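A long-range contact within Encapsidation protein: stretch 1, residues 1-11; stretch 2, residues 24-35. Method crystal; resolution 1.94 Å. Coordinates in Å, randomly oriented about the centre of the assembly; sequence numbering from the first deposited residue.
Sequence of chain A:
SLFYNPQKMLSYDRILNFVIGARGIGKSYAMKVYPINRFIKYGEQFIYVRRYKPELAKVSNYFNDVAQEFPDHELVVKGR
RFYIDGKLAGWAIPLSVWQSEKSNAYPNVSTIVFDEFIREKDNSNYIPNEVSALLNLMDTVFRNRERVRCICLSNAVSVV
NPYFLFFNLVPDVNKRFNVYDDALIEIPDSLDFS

Stretch 1, residues 1-11: SLFYNPQKMLS
Stretch 2 (24-35) GIGKSYAMKVYP

The contact joins the N-terminal segment, residues 1-11, to a helix that begins at Gly 26 and runs on past Pro 35, burying 521 Å² summed over both sides. No hydrogen bond crosses it; the evidence is for apolar packing and two CH-pi contacts. Stretch 1 is loop or turn before the helix that takes in Gln 7, where the side chain of Asn 5 (chi1 t) caps the turn, Gln 7 N to Asn 5 OD1 3.0 Å with an N-H...acceptor angle of 159°. The CA atoms of Ser 1 and Ala 30, 5.3 Å apart, are the nearest across the contact and mark the register. Contacts advance in broadly the same sense along both stretches, from Ser 1 by Gly 26 to Leu 10 by Tyr 34.

Ile 25, at the N-cap position with phi/psi 153/-70 and both chi angles t, sends CD1 to the edge of the Phe 3 ring, 4.3 Å from Phe 3 CD2; Phe 3 has chi1 m.

Gly 26 opens the helix at -89/-36. Its CA lies 3.4 Å from Ser 1 OG, an approach that depends on the absent side chain: an ideal CB would fall 2.6 Å from Ser 1 OG, a clash, and 3.2 Å from Tyr 4 CB. Ser 1 (chi1 p) is held by its own turn, with Ser 1 OG donating to Tyr 4 O at 2.9 Å and Ser 1 N to the same Tyr 4 O at 3.1 Å.

Lys 27, with chi1 to chi4 m, p, p, t, folds its aliphatic chain over one face of the Tyr 4 ring (chi1 t, chi2 74°). Lys 27 CD stands 3.4 Å from Tyr 4 CG and 3.9 Å from the ring centroid, 29° off the normal, hence a CH-pi contact.

The CA-to-CB bond of Ser 28 is directed away from stretch 1. Tyr 29 (chi1 t, chi2 -85°) brings CD1 to 3.9 Å from Ser 1 CB. One residue on, Ala 30 CB meets the edge of the Tyr 4 ring at CD2, 3.9 Å, and Pro 6 CG at 4.2 Å; its CB also lies 4.4 Å from Ser 1 CB, so this one methyl touches three residues.

Met 31, a selenomethionine at -87/5 with chi1 and chi2 m and chi3 96°, has a CA-to-CB bond directed sideways, yet its end comes nearer: Met 31 CE reaches Pro 6 CB at 3.4 Å, and Met 31 SE lies 4.2 Å from CE of selenomethionine Met 9 (chi1 t).

The helix is kinked at Lys 32 and Pro 35. Between them, Tyr 34 (chi1 t, chi2 76°) offers a ring face to Leu 10 (chi1 m, chi2 t). Leu 10 CD1 is 3.7 Å from Tyr 34 CE1 and 4.1 Å from the centroid, 28° off the normal.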

# COMPACT_ATOMS: atom_id res chain seq x y z
N SER A 1 10.77 -0.89 -10.07
CA SER A 1 12.02 -1.37 -9.49
C SER A 1 12.79 -2.20 -10.50
O SER A 1 12.35 -2.38 -11.64
CB SER A 1 11.73 -2.20 -8.23
OG SER A 1 11.26 -3.49 -8.58
N LEU A 2 13.95 -2.71 -10.10
CA LEU A 2 14.83 -3.44 -11.00
C LEU A 2 14.18 -4.71 -11.57
O LEU A 2 14.37 -5.03 -12.74
CB LEU A 2 16.13 -3.82 -10.29
CG LEU A 2 17.13 -2.67 -10.11
CD1 LEU A 2 18.19 -3.06 -9.10
CD2 LEU A 2 17.76 -2.30 -11.44
N PHE A 3 13.42 -5.41 -10.73
CA PHE A 3 12.89 -6.72 -11.12
C PHE A 3 11.37 -6.78 -11.08
O PHE A 3 10.77 -7.62 -11.77
CB PHE A 3 13.50 -7.80 -10.23
CG PHE A 3 15.00 -7.88 -10.31
CD1 PHE A 3 15.62 -8.26 -11.49
CD2 PHE A 3 15.79 -7.56 -9.22
CE1 PHE A 3 17.00 -8.32 -11.58
CE2 PHE A 3 17.17 -7.63 -9.31
CZ PHE A 3 17.77 -8.01 -10.49
N TYR A 4 10.73 -5.91 -10.30
CA TYR A 4 9.27 -5.83 -10.27
C TYR A 4 8.77 -4.56 -10.96
O TYR A 4 9.13 -3.45 -10.56
CB TYR A 4 8.73 -5.88 -8.84
CG TYR A 4 7.23 -5.67 -8.78
CD1 TYR A 4 6.36 -6.67 -9.17
CD2 TYR A 4 6.69 -4.47 -8.34
CE1 TYR A 4 4.98 -6.49 -9.13
CE2 TYR A 4 5.32 -4.27 -8.29
CZ TYR A 4 4.47 -5.29 -8.69
OH TYR A 4 3.11 -5.09 -8.64
N ASN A 5 7.95 -4.74 -11.98
CA ASN A 5 7.36 -3.64 -12.73
C ASN A 5 5.87 -3.54 -12.42
O ASN A 5 5.09 -4.39 -12.85
CB ASN A 5 7.57 -3.83 -14.23
CG ASN A 5 7.11 -2.64 -15.05
OD1 ASN A 5 6.53 -1.68 -14.52
ND2 ASN A 5 7.36 -2.69 -16.36
N PRO A 6 5.45 -2.50 -11.67
CA PRO A 6 4.04 -2.43 -11.28
C PRO A 6 3.12 -1.93 -12.39
O PRO A 6 1.91 -1.81 -12.15
CB PRO A 6 4.05 -1.44 -10.11
CG PRO A 6 5.17 -0.51 -10.44
CD PRO A 6 6.22 -1.36 -11.13
N GLN A 7 3.66 -1.65 -13.57
CA GLN A 7 2.88 -1.05 -14.65
C GLN A 7 1.64 -1.88 -15.00
O GLN A 7 0.54 -1.34 -15.10
CB GLN A 7 3.73 -0.87 -15.91
CG GLN A 7 2.96 -0.26 -17.08
CD GLN A 7 3.79 -0.18 -18.35
OE1 GLN A 7 4.11 0.91 -18.83
NE2 GLN A 7 4.13 -1.34 -18.91
N LYS A 8 1.81 -3.18 -15.19
CA LYS A 8 0.68 -4.02 -15.59
C LYS A 8 -0.37 -4.07 -14.50
O LYS A 8 -1.57 -3.95 -14.78
CB LYS A 8 1.14 -5.43 -15.95
CG LYS A 8 -0.01 -6.29 -16.48
CD LYS A 8 0.48 -7.40 -17.40
CE LYS A 8 -0.56 -8.51 -17.54
NZ LYS A 8 0.01 -9.75 -18.15
N MSE A 9 0.06 -4.24 -13.25
CA MSE A 9 -0.85 -4.25 -12.11
C MSE A 9 -1.66 -2.96 -12.05
O MSE A 9 -2.88 -2.99 -11.88
CB MSE A 9 -0.07 -4.45 -10.80
CG MSE A 9 -0.94 -4.52 -9.55
SE MSE A 9 -1.22 -2.78 -8.69
CE MSE A 9 0.61 -2.45 -8.09
N LEU A 10 -0.97 -1.83 -12.19
CA LEU A 10 -1.61 -0.52 -12.11
C LEU A 10 -2.57 -0.27 -13.27
O LEU A 10 -3.57 0.43 -13.12
CB LEU A 10 -0.56 0.58 -12.07
CG LEU A 10 0.27 0.66 -10.79
CD1 LEU A 10 1.54 1.47 -11.03
CD2 LEU A 10 -0.54 1.27 -9.66
N SER A 11 -2.26 -0.85 -14.43
CA SER A 11 -3.06 -0.64 -15.63
C SER A 11 -4.48 -1.19 -15.48
O SER A 11 -5.40 -0.74 -16.16
CB SER A 11 -2.38 -1.27 -16.85
OG SER A 11 -2.41 -2.69 -16.77
N GLY A 24 11.41 -10.42 -1.08
CA GLY A 24 11.94 -9.13 -0.67
C GLY A 24 12.74 -8.34 -1.68
O GLY A 24 13.70 -8.86 -2.25
N ILE A 25 12.28 -7.11 -1.90
CA ILE A 25 13.03 -6.02 -2.55
C ILE A 25 12.08 -5.04 -3.23
O ILE A 25 11.87 -3.91 -2.75
CB ILE A 25 14.12 -6.50 -3.59
CG1 ILE A 25 14.93 -5.29 -4.11
CG2 ILE A 25 13.54 -7.36 -4.75
CD1 ILE A 25 15.63 -5.50 -5.45
N GLY A 26 11.46 -5.47 -4.32
CA GLY A 26 11.01 -4.56 -5.35
C GLY A 26 9.61 -4.03 -5.15
O GLY A 26 9.33 -2.88 -5.47
N LYS A 27 8.75 -4.88 -4.63
CA LYS A 27 7.34 -4.57 -4.50
C LYS A 27 7.16 -3.39 -3.55
O LYS A 27 6.51 -2.40 -3.88
CB LYS A 27 6.56 -5.80 -4.00
CG LYS A 27 6.29 -6.87 -5.06
CD LYS A 27 7.54 -7.38 -5.80
CE LYS A 27 8.50 -8.16 -4.91
NZ LYS A 27 9.29 -9.16 -5.67
N SER A 28 7.78 -3.49 -2.37
CA SER A 28 7.70 -2.43 -1.37
C SER A 28 8.41 -1.18 -1.86
O SER A 28 7.93 -0.06 -1.69
CB SER A 28 8.31 -2.90 -0.05
OG SER A 28 7.54 -3.94 0.51
N TYR A 29 9.58 -1.38 -2.47
CA TYR A 29 10.35 -0.30 -3.06
C TYR A 29 9.54 0.43 -4.13
O TYR A 29 9.43 1.66 -4.11
CB TYR A 29 11.64 -0.85 -3.66
CG TYR A 29 12.53 0.19 -4.30
CD1 TYR A 29 12.33 0.59 -5.61
CD2 TYR A 29 13.57 0.76 -3.59
CE1 TYR A 29 13.14 1.54 -6.20
CE2 TYR A 29 14.39 1.71 -4.17
CZ TYR A 29 14.17 2.10 -5.47
OH TYR A 29 14.99 3.04 -6.04
N ALA A 30 8.99 -0.33 -5.06
CA ALA A 30 8.21 0.22 -6.16
C ALA A 30 7.06 1.07 -5.65
O ALA A 30 6.71 2.09 -6.24
CB ALA A 30 7.69 -0.89 -7.05
N MSE A 31 6.46 0.64 -4.54
CA MSE A 31 5.28 1.31 -4.01
C MSE A 31 5.65 2.46 -3.08
O MSE A 31 4.77 3.08 -2.46
CB MSE A 31 4.38 0.30 -3.29
CG MSE A 31 3.66 -0.67 -4.22
SE MSE A 31 2.65 0.21 -5.64
CE MSE A 31 3.95 0.14 -7.08
N LYS A 32 6.94 2.74 -2.97
CA LYS A 32 7.40 4.01 -2.41
C LYS A 32 7.60 4.99 -3.58
O LYS A 32 7.16 6.13 -3.53
CB LYS A 32 8.70 3.84 -1.61
CG LYS A 32 8.58 3.09 -0.28
CD LYS A 32 9.92 3.12 0.47
CE LYS A 32 9.90 2.40 1.83
NZ LYS A 32 8.58 1.86 2.25
N VAL A 33 8.26 4.51 -4.63
CA VAL A 33 8.55 5.32 -5.81
C VAL A 33 7.29 5.84 -6.51
O VAL A 33 7.25 6.99 -6.93
CB VAL A 33 9.39 4.53 -6.85
CG1 VAL A 33 9.53 5.30 -8.17
CG2 VAL A 33 10.76 4.21 -6.29
N TYR A 34 6.29 4.98 -6.65
CA TYR A 34 5.10 5.34 -7.42
C TYR A 34 4.36 6.54 -6.80
O TYR A 34 4.15 7.54 -7.48
CB TYR A 34 4.16 4.14 -7.55
CG TYR A 34 2.82 4.50 -8.16
CD1 TYR A 34 2.69 4.72 -9.52
CD2 TYR A 34 1.68 4.61 -7.37
CE1 TYR A 34 1.47 5.05 -10.08
CE2 TYR A 34 0.45 4.94 -7.92
CZ TYR A 34 0.36 5.16 -9.28
OH TYR A 34 -0.86 5.48 -9.82
N PRO A 35 3.96 6.45 -5.52
CA PRO A 35 3.25 7.60 -4.94
C PRO A 35 4.09 8.88 -4.86
O PRO A 35 3.53 9.97 -4.97
CB PRO A 35 2.86 7.11 -3.54
CG PRO A 35 3.74 5.93 -3.27
CD PRO A 35 4.02 5.31 -4.59